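Rhamnogalacturonan endolyase YesW (Bacillus subtilis, PDB 2ZUX) cleaves the rhamnogalacturonan of plant cell-wall pectin in endo fashion by elimination, needing calcium or manganese for activity. Local coordinates at residues S255-S260 / Y289-L294; Y356-G361 / G401-G406. One frame throughout, in Å; residues are numbered along the deposited sequence.

Interaction 1: residues S255-S260 / Y289-L294; sequences SDWGDS and YAKTML
Lys291 lays its aliphatic chain over one face of the Trp257 indole. With CG anti to the backbone N (chi1 -179°), Lys291 CG comes over that face 3.8 Å from Trp257 CZ3. Its CD stands 4.0 Å from the centroid of the six-membered ring, only 7° off the normal, a CH-pi contact nearly above the centre of that ring. The chain stays extended beyond CG and carries NZ on over the ring, where it makes a cation-pi contact 4.8 Å from the same centroid. Met293 comes in obliquely, its SD 3.7 Å from Trp257 CH2 in a Met-aromatic contact. The Lys291 carbonyl O also lies 3.3 Å from Trp257 CE3, and Ala290 CB rests 3.6 Å from Trp257 O. Within the beta-propeller, a 3-10 turn in the loop between strands 241-246 and 268-273 thus packs on the lead-in to strand 293-300, an inner strand of a four-stranded antiparallel sheet. Water carries the polar links across. One molecule joins Asp256 OD2 to Lys291 NZ, which at 4.3 Å are too far apart for a salt bridge; a second connects Asp256 O with Lys291 N; a third is gripped by Trp257 O, Ala290 N and Lys291 O. The indole is held from behind by Trp257 NE1, hydrogen-bonded to Arg251 O. An alanine here would probably cost the Lys291 chain and Met293 SD the surface they pack on, and Arg251 O its NE1 donor. Asp256 OD2 also accepts from Asn253 N, which helps fix the carboxylate, and Thr292 OG1 reaches back to donate to Ala290 O at 2.9 Å.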
loop_
_atom_site.group_PDB
_atom_site.type_symbol
_atom_site.label_atom_id
_atom_site.label_comp_id
_atom_site.label_asym_id
_atom_site.label_seq_id
_atom_site.Cartn_x
_atom_site.Cartn_y
_atom_site.Cartn_z
ATOM N N SER A 255 -2.455 -30.498 4.256
ATOM C CA SER A 255 -3.271 -30.999 3.152
ATOM C C SER A 255 -4.685 -30.418 3.086
ATOM O O SER A 255 -5.319 -30.493 2.036
ATOM C CB SER A 255 -3.328 -32.526 3.183
ATOM O OG SER A 255 -3.947 -32.965 4.371
ATOM N N ASP A 256 -5.158 -29.821 4.183
ATOM C CA ASP A 256 -6.473 -29.154 4.212
ATOM C C ASP A 256 -6.560 -28.071 3.138
ATOM O O ASP A 256 -7.650 -27.720 2.678
ATOM C CB ASP A 256 -6.736 -28.475 5.563
ATOM C CG ASP A 256 -6.868 -29.451 6.727
ATOM O OD1 ASP A 256 -7.018 -30.671 6.503
ATOM O OD2 ASP A 256 -6.833 -28.974 7.885
ATOM N N TRP A 257 -5.407 -27.524 2.765
ATOM C CA TRP A 257 -5.352 -26.334 1.927
ATOM C C TRP A 257 -5.226 -26.629 0.440
ATOM O O TRP A 257 -5.316 -25.723 -0.380
ATOM C CB TRP A 257 -4.225 -25.422 2.417
ATOM C CG TRP A 257 -4.437 -25.037 3.862
ATOM C CD1 TRP A 257 -3.982 -25.701 4.959
ATOM C CD2 TRP A 257 -5.208 -23.937 4.353
ATOM N NE1 TRP A 257 -4.399 -25.079 6.106
ATOM C CE2 TRP A 257 -5.152 -23.985 5.763
ATOM C CE3 TRP A 257 -5.931 -22.905 3.736
ATOM C CZ2 TRP A 257 -5.798 -23.045 6.570
ATOM C CZ3 TRP A 257 -6.579 -21.969 4.540
ATOM C CH2 TRP A 257 -6.498 -22.045 5.943
ATOM N N GLY A 258 -5.011 -27.899 0.095
ATOM C CA GLY A 258 -5.038 -28.302 -1.312
ATOM C C GLY A 258 -3.774 -28.926 -1.871
ATOM O O GLY A 258 -3.762 -29.338 -3.025
ATOM N N ASP A 259 -2.711 -28.980 -1.072
ATOM C CA ASP A 259 -1.518 -29.767 -1.428
ATOM C C ASP A 259 -0.836 -30.237 -0.156
ATOM O O ASP A 259 -1.153 -29.764 0.929
ATOM C CB ASP A 259 -0.543 -28.988 -2.332
ATOM C CG ASP A 259 0.046 -27.756 -1.658
ATOM O OD1 ASP A 259 0.781 -27.891 -0.658
ATOM O OD2 ASP A 259 -0.222 -26.640 -2.157
ATOM N N SER A 260 0.099 -31.177 -0.291
ATOM C CA SER A 260 0.801 -31.717 0.876
ATOM C C SER A 260 2.261 -31.270 0.963
ATOM O O SER A 260 2.940 -31.566 1.950
ATOM C CB SER A 260 0.703 -33.248 0.924
ATOM O OG SER A 260 -0.643 -33.658 1.101
ATOM N N TYR A 289 -6.126 -20.526 -3.287
ATOM C CA TYR A 289 -6.324 -21.436 -4.418
ATOM C C TYR A 289 -7.455 -22.429 -4.190
ATOM O O TYR A 289 -8.139 -22.818 -5.146
ATOM C CB TYR A 289 -5.047 -22.202 -4.711
ATOM C CG TYR A 289 -3.916 -21.338 -5.197
ATOM C CD1 TYR A 289 -3.919 -20.831 -6.493
ATOM C CD2 TYR A 289 -2.837 -21.026 -4.365
ATOM C CE1 TYR A 289 -2.879 -20.041 -6.958
ATOM C CE2 TYR A 289 -1.792 -20.240 -4.824
ATOM C CZ TYR A 289 -1.815 -19.754 -6.119
ATOM O OH TYR A 289 -0.764 -18.977 -6.559
ATOM N N ALA A 290 -7.604 -22.885 -2.950
ATOM C CA ALA A 290 -8.686 -23.783 -2.583
ATOM C C ALA A 290 -9.231 -23.272 -1.250
ATOM O O ALA A 290 -9.743 -22.151 -1.202
ATOM C CB ALA A 290 -8.183 -25.220 -2.515
ATOM N N LYS A 291 -9.106 -24.044 -0.173
ATOM C CA LYS A 291 -9.575 -23.578 1.133
ATOM C C LYS A 291 -9.076 -22.167 1.437
ATOM O O LYS A 291 -7.890 -21.859 1.239
ATOM C CB LYS A 291 -9.139 -24.527 2.244
ATOM C CG LYS A 291 -9.622 -24.099 3.625
ATOM C CD LYS A 291 -9.220 -25.080 4.723
ATOM C CE LYS A 291 -9.642 -24.562 6.089
ATOM N NZ LYS A 291 -9.403 -25.583 7.146
ATOM N N THR A 292 -9.990 -21.326 1.911
ATOM C CA THR A 292 -9.735 -19.918 2.155
ATOM C C THR A 292 -10.334 -19.532 3.495
ATOM O O THR A 292 -11.485 -19.868 3.789
ATOM C CB THR A 292 -10.387 -19.072 1.042
ATOM O OG1 THR A 292 -9.806 -19.413 -0.217
ATOM C CG2 THR A 292 -10.196 -17.590 1.288
ATOM N N MET A 293 -9.547 -18.837 4.316
ATOM C CA MET A 293 -10.041 -18.332 5.596
ATOM C C MET A 293 -9.638 -16.883 5.791
ATOM O O MET A 293 -8.559 -16.462 5.365
ATOM C CB MET A 293 -9.523 -19.169 6.765
ATOM C CG MET A 293 -9.969 -20.622 6.755
ATOM S SD MET A 293 -9.389 -21.542 8.189
ATOM C CE MET A 293 -10.339 -20.780 9.501
ATOM N N LEU A 294 -10.521 -16.123 6.433
ATOM C CA LEU A 294 -10.250 -14.740 6.825
ATOM C C LEU A 294 -10.662 -14.570 8.268
ATOM O O LEU A 294 -11.731 -15.032 8.659
ATOM C CB LEU A 294 -11.025 -13.736 5.963
ATOM C CG LEU A 294 -10.719 -13.661 4.463
ATOM C CD1 LEU A 294 -11.529 -14.688 3.676
ATOM C CD2 LEU A 294 -11.025 -12.271 3.940
HETATM O O HOH W 1 -8.501 -26.958 0.108
HETATM O O HOH W 2 -6.880 -26.291 8.148
HETATM O O HOH W 3 -6.050 -23.025 -0.434
#

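Interaction 2: residues Y356-G361 / G401-G406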
loop_
_atom_site.group_PDB
_atom_site.type_symbol
_atom_site.label_atom_id
_atom_site.label_comp_id
_atom_site.label_asym_id
_atom_site.label_seq_id
_atom_site.Cartn_x
_atom_site.Cartn_y
_atom_site.Cartn_z
ATOM N N TYR A 356 -20.455 -12.395 -2.254
ATOM C CA TYR A 356 -20.616 -12.957 -3.583
ATOM C C TYR A 356 -19.302 -13.563 -4.026
ATOM O O TYR A 356 -18.243 -13.257 -3.464
ATOM C CB TYR A 356 -21.041 -11.880 -4.598
ATOM C CG TYR A 356 -20.025 -10.763 -4.812
ATOM C CD1 TYR A 356 -18.877 -10.965 -5.589
ATOM C CD2 TYR A 356 -20.223 -9.500 -4.254
ATOM C CE1 TYR A 356 -17.948 -9.944 -5.789
ATOM C CE2 TYR A 356 -19.303 -8.465 -4.456
ATOM C CZ TYR A 356 -18.167 -8.699 -5.222
ATOM O OH TYR A 356 -17.246 -7.698 -5.428
ATOM N N SER A 357 -19.377 -14.401 -5.051
ATOM C CA SER A 357 -18.210 -14.844 -5.801
ATOM C C SER A 357 -18.550 -14.763 -7.279
ATOM O O SER A 357 -19.628 -15.216 -7.685
ATOM C CB SER A 357 -17.860 -16.283 -5.457
ATOM O OG SER A 357 -16.866 -16.745 -6.356
ATOM N N THR A 358 -17.659 -14.197 -8.087
ATOM C CA THR A 358 -17.892 -14.180 -9.533
ATOM C C THR A 358 -17.592 -15.548 -10.143
ATOM O O THR A 358 -17.943 -15.801 -11.287
ATOM C CB THR A 358 -17.032 -13.145 -10.255
ATOM O OG1 THR A 358 -15.661 -13.550 -10.174
ATOM C CG2 THR A 358 -17.219 -11.755 -9.655
ATOM N N GLY A 359 -16.932 -16.413 -9.377
ATOM C CA GLY A 359 -16.554 -17.737 -9.865
ATOM C C GLY A 359 -15.392 -17.739 -10.837
ATOM O O GLY A 359 -15.031 -18.795 -11.354
ATOM N N LEU A 360 -14.790 -16.574 -11.085
ATOM C CA LEU A 360 -13.737 -16.453 -12.098
ATOM C C LEU A 360 -12.371 -16.886 -11.589
ATOM O O LEU A 360 -11.421 -17.019 -12.370
ATOM C CB LEU A 360 -13.710 -15.039 -12.688
ATOM C CG LEU A 360 -14.973 -14.677 -13.477
ATOM C CD1 LEU A 360 -15.010 -13.184 -13.742
ATOM C CD2 LEU A 360 -15.094 -15.482 -14.778
ATOM N N GLY A 361 -12.267 -17.101 -10.280
ATOM C CA GLY A 361 -11.068 -17.683 -9.706
ATOM C C GLY A 361 -9.912 -16.719 -9.527
ATOM O O GLY A 361 -10.031 -15.500 -9.732
ATOM N N GLY A 401 -21.124 -7.725 -7.230
ATOM C CA GLY A 401 -20.346 -8.700 -7.980
ATOM C C GLY A 401 -20.798 -8.891 -9.416
ATOM O O GLY A 401 -20.192 -9.660 -10.154
ATOM N N LYS A 402 -21.864 -8.198 -9.812
ATOM C CA LYS A 402 -22.383 -8.305 -11.172
ATOM C C LYS A 402 -21.293 -7.905 -12.153
ATOM O O LYS A 402 -20.702 -6.831 -12.038
ATOM C CB LYS A 402 -23.606 -7.403 -11.359
ATOM C CG LYS A 402 -24.151 -7.372 -12.795
ATOM C CD LYS A 402 -25.393 -6.490 -12.918
ATOM C CE LYS A 402 -25.967 -6.494 -14.335
ATOM N NZ LYS A 402 -26.123 -7.864 -14.903
ATOM N N ILE A 403 -21.038 -8.763 -13.135
ATOM C CA ILE A 403 -20.086 -8.435 -14.185
ATOM C C ILE A 403 -20.702 -7.380 -15.106
ATOM O O ILE A 403 -21.760 -7.600 -15.699
ATOM C CB ILE A 403 -19.658 -9.692 -14.993
ATOM C CG1 ILE A 403 -19.124 -10.797 -14.068
ATOM C CG2 ILE A 403 -18.626 -9.319 -16.058
ATOM C CD1 ILE A 403 -17.913 -10.418 -13.228
ATOM N N LEU A 404 -20.055 -6.223 -15.195
ATOM C CA LEU A 404 -20.506 -5.161 -16.091
ATOM C C LEU A 404 -20.012 -5.447 -17.498
ATOM O O LEU A 404 -20.755 -5.299 -18.473
ATOM C CB LEU A 404 -20.038 -3.797 -15.589
ATOM C CG LEU A 404 -20.507 -3.524 -14.160
ATOM C CD1 LEU A 404 -19.770 -2.347 -13.554
ATOM C CD2 LEU A 404 -22.008 -3.288 -14.122
ATOM N N TRP A 405 -18.761 -5.879 -17.600
ATOM C CA TRP A 405 -18.212 -6.393 -18.847
ATOM C C TRP A 405 -16.977 -7.224 -18.544
ATOM O O TRP A 405 -16.371 -7.089 -17.477
ATOM C CB TRP A 405 -17.903 -5.274 -19.850
ATOM C CG TRP A 405 -16.889 -4.263 -19.384
ATOM C CD1 TRP A 405 -17.137 -3.114 -18.681
ATOM C CD2 TRP A 405 -15.472 -4.301 -19.603
ATOM N NE1 TRP A 405 -15.964 -2.434 -18.458
ATOM C CE2 TRP A 405 -14.927 -3.148 -18.998
ATOM C CE3 TRP A 405 -14.610 -5.195 -20.256
ATOM C CZ2 TRP A 405 -13.560 -2.858 -19.035
ATOM C CZ3 TRP A 405 -13.251 -4.911 -20.289
ATOM C CH2 TRP A 405 -12.740 -3.752 -19.678
ATOM N N GLY A 406 -16.639 -8.114 -19.466
ATOM C CA GLY A 406 -15.449 -8.935 -19.346
ATOM C C GLY A 406 -14.999 -9.363 -20.723
ATOM O O GLY A 406 -15.773 -9.291 -21.691
#
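The Tyr356 ring carries Gly401 on one face: the glycine CA sits over the ring centre, 3.4 Å from the centroid and 8° off the normal, a close CH-pi contact. Gly401 N lies over the same face, 3.4 Å from Tyr356 CE2. A side chain at Gly401 would run into the ring, its CB landing on Tyr356 CD1, and would also press on the carbonyl O of the residue before. At the far end of the ring, Tyr356 OH is hydrogen-bonded to Ala398 O and Arg396 NE, which anchors the ring beside the 401-406 segment. Beyond the ring the contact turns aliphatic. Thr358 CG2 touches Gly401 O at 3.7 Å and Ile403 CD1 at 3.9 Å, while Leu360 CD1 meets Ile403 CD1 tip to tip at 4.0 Å. Two successive ST turns shape this side: Ser357 OG accepts from Gly359 N, and Thr358 OG1 from Leu360 N. In the propeller, strand 354-357 is an outermost strand of one four-stranded antiparallel sheet; its end and following loop pack on the turn leading into strand 403-407, an outermost strand of another, and on its first residue, Ile403, with Thr358 and Ile403 also touching Arg396 on strand 393-397.

How the interactions relate
Both contacts belong to the beta-propeller domain, with centres 22 Å apart and nearest atoms about 7 Å apart, so they do not touch. Neither is deep core: interaction 1 is partly buried around its tryptophan, whereas interaction 2 lies at the surface. They hold different elements. Interaction 1 ties an irregular loop to the approach of an inner strand, while interaction 2 joins the end of one outermost strand and its following loop to the lead-in of another sheet's outermost strand. Each centres on an aromatic face, yet the chemistry diverges: 255-260 / 289-294 combines a charged lysine chain, a sulfur and bridging waters, whereas 356-361 / 401-406 sets a bare glycine on the ring and continues through methyl groups.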